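Long-range contact in isochorismatase family protein family (Burkholderia thailandensis, PDB 3TXY), which is of unknown function but is probably a hydrolase of the isochorismatase-like cysteine hydrolase family: residues Ile134-Glu146 with Ala168-Leu180. Residues are numbered along the deposited sequence; the frame is centred on the assembly and turned at random.
Sequences IATNIGVESTARE and AQTFALTQIFPKL
The side chain of Phe-177 is a knob in the hole that Thr-136, Val-140, Glu-141 and Ala-144 form on helix 136-146. Its ring edge meets Glu-141, with Phe-177 CE1 3.8 Å from Glu-141 CG, and the Thr-136 carbonyl oxygen, while Ala-172 CB of its own helix lies over one face, toward the rim. Thr-136 divides its two branches: with CG2 anti to the backbone N and OG1 beside it (chi1 -50°), the methyl packs 3.6 Å from Phe-177 CE2, and OG1 donates a 2.7 Å hydrogen bond to Gln-169 OE1. Next along, Asn-137 ND2 donates to Ala-168 O at 3.0 Å, nearly straight (164°) but from above the carbonyl plane; Ala-172 N reaches that oxygen from the opposite face, and Thr-163 binds Asn-137 OD1. At the far end Leu-180 CD2 rests 3.7 Å from Arg-145 CG. Within helix 136-146, Arg-145 NE and NH2 both donate to Glu-141 OE2, a side-on salt bridge in the guanidinium plane, and NH2 also bonds Asn-137 O of the second subunit. The axes of the two helix segments are 21° from parallel and approach to 10.2 Å, Phe-177 also touching strand 153-162: neighbouring helices packed on one face of the parallel sheet, as in the Rossmann-like alpha/beta fold of isochorismatase-type hydrolases.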
loop_
_atom_site.group_PDB
_atom_site.type_symbol
_atom_site.label_atom_id
_atom_site.label_comp_id
_atom_site.label_asym_id
_atom_site.label_seq_id
_atom_site.Cartn_x
_atom_site.Cartn_y
_atom_site.Cartn_z
ATOM N N ILE A 134 7.550 -1.238 12.775
ATOM C CA ILE A 134 8.111 -2.427 12.154
ATOM C C ILE A 134 6.981 -3.131 11.374
ATOM O O ILE A 134 5.865 -3.188 11.900
ATOM C CB ILE A 134 8.633 -3.413 13.250
ATOM C CG1 ILE A 134 9.601 -2.718 14.224
ATOM C CG2 ILE A 134 9.238 -4.651 12.605
ATOM C CD1 ILE A 134 9.714 -3.456 15.551
ATOM N N ALA A 135 7.191 -3.662 10.153
ATOM C CA ALA A 135 8.384 -3.493 9.321
ATOM C C ALA A 135 8.186 -2.325 8.351
ATOM O O ALA A 135 7.082 -2.034 7.920
ATOM C CB ALA A 135 8.675 -4.767 8.535
ATOM N N THR A 136 9.280 -1.669 8.006
ATOM C CA THR A 136 9.269 -0.514 7.110
ATOM C C THR A 136 8.443 -0.767 5.862
ATOM O O THR A 136 7.571 0.034 5.525
ATOM C CB THR A 136 10.701 -0.139 6.694
ATOM O OG1 THR A 136 11.516 -0.053 7.878
ATOM C CG2 THR A 136 10.714 1.203 5.967
ATOM N N ASN A 137 8.700 -1.884 5.194
ATOM C CA ASN A 137 8.028 -2.192 3.935
ATOM C C ASN A 137 6.657 -2.832 4.048
ATOM O O ASN A 137 6.001 -3.034 3.036
ATOM C CB ASN A 137 8.882 -3.114 3.057
ATOM C CG ASN A 137 10.324 -2.725 3.035
ATOM O OD1 ASN A 137 11.029 -2.899 4.043
ATOM N ND2 ASN A 137 10.795 -2.220 1.892
ATOM N N ILE A 138 6.235 -3.227 5.245
ATOM C CA ILE A 138 5.009 -3.993 5.370
ATOM C C ILE A 138 3.958 -3.127 6.079
ATOM O O ILE A 138 3.293 -2.332 5.424
ATOM C CB ILE A 138 5.282 -5.352 6.058
ATOM C CG1 ILE A 138 6.326 -6.152 5.271
ATOM C CG2 ILE A 138 3.991 -6.135 6.278
ATOM C CD1 ILE A 138 5.956 -6.519 3.830
ATOM N N GLY A 139 3.849 -3.223 7.404
ATOM C CA GLY A 139 2.852 -2.455 8.142
ATOM C C GLY A 139 3.061 -0.954 8.062
ATOM O O GLY A 139 2.094 -0.190 7.937
ATOM N N VAL A 140 4.317 -0.515 8.140
ATOM C CA VAL A 140 4.617 0.913 8.034
ATOM C C VAL A 140 4.228 1.423 6.641
ATOM O O VAL A 140 3.452 2.371 6.511
ATOM C CB VAL A 140 6.090 1.216 8.334
ATOM C CG1 VAL A 140 6.410 2.685 7.995
ATOM C CG2 VAL A 140 6.408 0.855 9.796
ATOM N N GLU A 141 4.730 0.767 5.601
ATOM C CA GLU A 141 4.497 1.246 4.234
ATOM C C GLU A 141 3.024 1.212 3.829
ATOM O O GLU A 141 2.523 2.144 3.200
ATOM C CB GLU A 141 5.332 0.459 3.235
ATOM C CG GLU A 141 5.108 0.906 1.791
ATOM C CD GLU A 141 6.189 0.414 0.856
ATOM O OE1 GLU A 141 7.293 0.067 1.344
ATOM O OE2 GLU A 141 5.930 0.380 -0.374
ATOM N N SER A 142 2.317 0.130 4.166
ATOM C CA SER A 142 0.890 0.027 3.833
ATOM C C SER A 142 0.088 1.143 4.507
ATOM O O SER A 142 -0.822 1.726 3.901
ATOM C CB SER A 142 0.330 -1.332 4.230
ATOM O OG SER A 142 0.685 -2.343 3.291
ATOM N N THR A 143 0.435 1.450 5.755
ATOM C CA THR A 143 -0.215 2.543 6.463
ATOM C C THR A 143 0.127 3.880 5.797
ATOM O O THR A 143 -0.762 4.734 5.611
ATOM C CB THR A 143 0.220 2.560 7.952
ATOM O OG1 THR A 143 -0.081 1.284 8.553
ATOM C CG2 THR A 143 -0.493 3.687 8.710
ATOM N N ALA A 144 1.403 4.047 5.431
ATOM C CA ALA A 144 1.891 5.261 4.764
ATOM C C ALA A 144 1.169 5.487 3.418
ATOM O O ALA A 144 0.672 6.584 3.134
ATOM C CB ALA A 144 3.402 5.170 4.545
ATOM N N ARG A 145 1.113 4.437 2.606
ATOM C CA ARG A 145 0.411 4.505 1.336
ATOM C C ARG A 145 -1.064 4.891 1.478
ATOM O O ARG A 145 -1.568 5.743 0.763
ATOM C CB ARG A 145 0.517 3.162 0.632
ATOM C CG ARG A 145 1.881 2.934 -0.001
ATOM C CD ARG A 145 1.928 1.557 -0.655
ATOM N NE ARG A 145 3.229 1.256 -1.247
ATOM C CZ ARG A 145 3.514 1.239 -2.549
ATOM N NH1 ARG A 145 2.588 1.492 -3.467
ATOM N NH2 ARG A 145 4.752 0.941 -2.925
ATOM N N GLU A 146 -1.755 4.256 2.415
ATOM C CA GLU A 146 -3.161 4.539 2.623
ATOM C C GLU A 146 -3.379 5.938 3.208
ATOM O O GLU A 146 -4.336 6.602 2.859
ATOM C CB GLU A 146 -3.800 3.457 3.500
ATOM C CG GLU A 146 -5.298 3.648 3.650
ATOM C CD GLU A 146 -6.071 2.369 3.983
ATOM O OE1 GLU A 146 -7.309 2.461 4.010
ATOM O OE2 GLU A 146 -5.477 1.290 4.213
ATOM N N ALA A 168 16.086 -3.392 1.590
ATOM C CA ALA A 168 14.645 -3.099 1.705
ATOM C C ALA A 168 14.401 -1.774 2.388
ATOM O O ALA A 168 13.551 -0.995 1.968
ATOM C CB ALA A 168 13.920 -4.205 2.445
ATOM N N GLN A 169 15.172 -1.488 3.427
ATOM C CA GLN A 169 15.076 -0.188 4.085
ATOM C C GLN A 169 15.330 0.920 3.088
ATOM O O GLN A 169 14.539 1.853 2.961
ATOM C CB GLN A 169 16.078 -0.082 5.215
ATOM C CG GLN A 169 16.016 1.251 5.967
ATOM C CD GLN A 169 14.944 1.281 7.048
ATOM O OE1 GLN A 169 14.055 0.429 7.076
ATOM N NE2 GLN A 169 15.058 2.250 7.974
ATOM N N THR A 170 16.442 0.807 2.376
ATOM C CA THR A 170 16.825 1.825 1.418
ATOM C C THR A 170 15.808 1.991 0.308
ATOM O O THR A 170 15.492 3.116 -0.062
ATOM C CB THR A 170 18.234 1.561 0.848
ATOM O OG1 THR A 170 19.168 1.704 1.927
ATOM C CG2 THR A 170 18.571 2.580 -0.268
ATOM N N PHE A 171 15.292 0.882 -0.211
ATOM C CA PHE A 171 14.275 0.953 -1.249
ATOM C C PHE A 171 13.055 1.756 -0.790
ATOM O O PHE A 171 12.620 2.655 -1.474
ATOM C CB PHE A 171 13.829 -0.433 -1.703
ATOM C CG PHE A 171 12.938 -0.378 -2.887
ATOM C CD1 PHE A 171 11.560 -0.307 -2.738
ATOM C CD2 PHE A 171 13.483 -0.313 -4.161
ATOM C CE1 PHE A 171 10.747 -0.213 -3.854
ATOM C CE2 PHE A 171 12.668 -0.226 -5.279
ATOM C CZ PHE A 171 11.300 -0.170 -5.118
ATOM N N ALA A 172 12.503 1.425 0.378
ATOM C CA ALA A 172 11.339 2.152 0.890
ATOM C C ALA A 172 11.681 3.629 1.122
ATOM O O ALA A 172 10.949 4.512 0.712
ATOM C CB ALA A 172 10.838 1.515 2.194
ATOM N N LEU A 173 12.808 3.905 1.779
ATOM C CA LEU A 173 13.125 5.279 2.169
ATOM C C LEU A 173 13.501 6.182 1.009
ATOM O O LEU A 173 13.312 7.394 1.087
ATOM C CB LEU A 173 14.248 5.314 3.221
ATOM C CG LEU A 173 13.963 4.746 4.613
ATOM C CD1 LEU A 173 15.154 5.018 5.528
ATOM C CD2 LEU A 173 12.686 5.300 5.221
ATOM N N THR A 174 14.042 5.602 -0.060
ATOM C CA THR A 174 14.509 6.388 -1.196
ATOM C C THR A 174 13.601 6.292 -2.434
ATOM O O THR A 174 13.499 7.277 -3.194
ATOM C CB THR A 174 15.957 6.017 -1.576
ATOM O OG1 THR A 174 15.999 4.681 -2.118
ATOM C CG2 THR A 174 16.865 6.120 -0.354
ATOM N N GLN A 175 12.928 5.155 -2.625
ATOM C CA GLN A 175 12.158 4.933 -3.862
ATOM C C GLN A 175 10.638 5.121 -3.697
ATOM O O GLN A 175 9.963 5.408 -4.677
ATOM C CB GLN A 175 12.430 3.543 -4.458
ATOM C CG GLN A 175 13.886 3.244 -4.773
ATOM C CD GLN A 175 14.470 4.137 -5.842
ATOM O OE1 GLN A 175 13.888 4.312 -6.922
ATOM N NE2 GLN A 175 15.643 4.696 -5.561
ATOM N N ILE A 176 10.118 4.948 -2.483
ATOM C CA ILE A 176 8.680 5.018 -2.241
ATOM C C ILE A 176 8.282 6.183 -1.368
ATOM O O ILE A 176 7.489 6.986 -1.765
ATOM C CB ILE A 176 8.117 3.738 -1.572
ATOM C CG1 ILE A 176 8.501 2.483 -2.365
ATOM C CG2 ILE A 176 6.598 3.857 -1.445
ATOM C CD1 ILE A 176 7.976 2.444 -3.791
ATOM N N PHE A 177 8.802 6.245 -0.152
ATOM C CA PHE A 177 8.320 7.220 0.813
ATOM C C PHE A 177 8.466 8.685 0.369
ATOM O O PHE A 177 7.575 9.483 0.646
ATOM C CB PHE A 177 8.972 7.007 2.166
ATOM C CG PHE A 177 8.596 5.710 2.838
ATOM C CD1 PHE A 177 7.464 4.988 2.468
ATOM C CD2 PHE A 177 9.360 5.249 3.897
ATOM C CE1 PHE A 177 7.138 3.810 3.125
ATOM C CE2 PHE A 177 9.040 4.081 4.547
ATOM C CZ PHE A 177 7.927 3.358 4.171
ATOM N N PRO A 178 9.582 9.041 -0.302
ATOM C CA PRO A 178 9.701 10.436 -0.775
ATOM C C PRO A 178 8.589 10.853 -1.740
ATOM O O PRO A 178 8.341 12.049 -1.888
ATOM C CB PRO A 178 11.071 10.461 -1.471
ATOM C CG PRO A 178 11.830 9.349 -0.846
ATOM C CD PRO A 178 10.801 8.272 -0.612
ATOM N N LYS A 179 7.927 9.889 -2.384
ATOM C CA LYS A 179 6.835 10.180 -3.304
ATOM C C LYS A 179 5.454 10.352 -2.654
ATOM O O LYS A 179 4.523 10.906 -3.299
ATOM C CB LYS A 179 6.754 9.111 -4.388
ATOM C CG LYS A 179 8.046 8.970 -5.167
ATOM C CD LYS A 179 8.072 7.717 -6.000
ATOM C CE LYS A 179 9.238 7.723 -6.990
ATOM N NZ LYS A 179 9.710 6.366 -7.354
ATOM N N LEU A 180 5.324 9.889 -1.409
ATOM C CA LEU A 180 4.058 9.932 -0.698
ATOM C C LEU A 180 4.164 10.766 0.586
ATOM O O LEU A 180 3.174 10.974 1.273
ATOM C CB LEU A 180 3.527 8.506 -0.443
ATOM C CG LEU A 180 4.380 7.538 0.372
ATOM C CD1 LEU A 180 4.641 8.025 1.798
ATOM C CD2 LEU A 180 3.776 6.121 0.403
#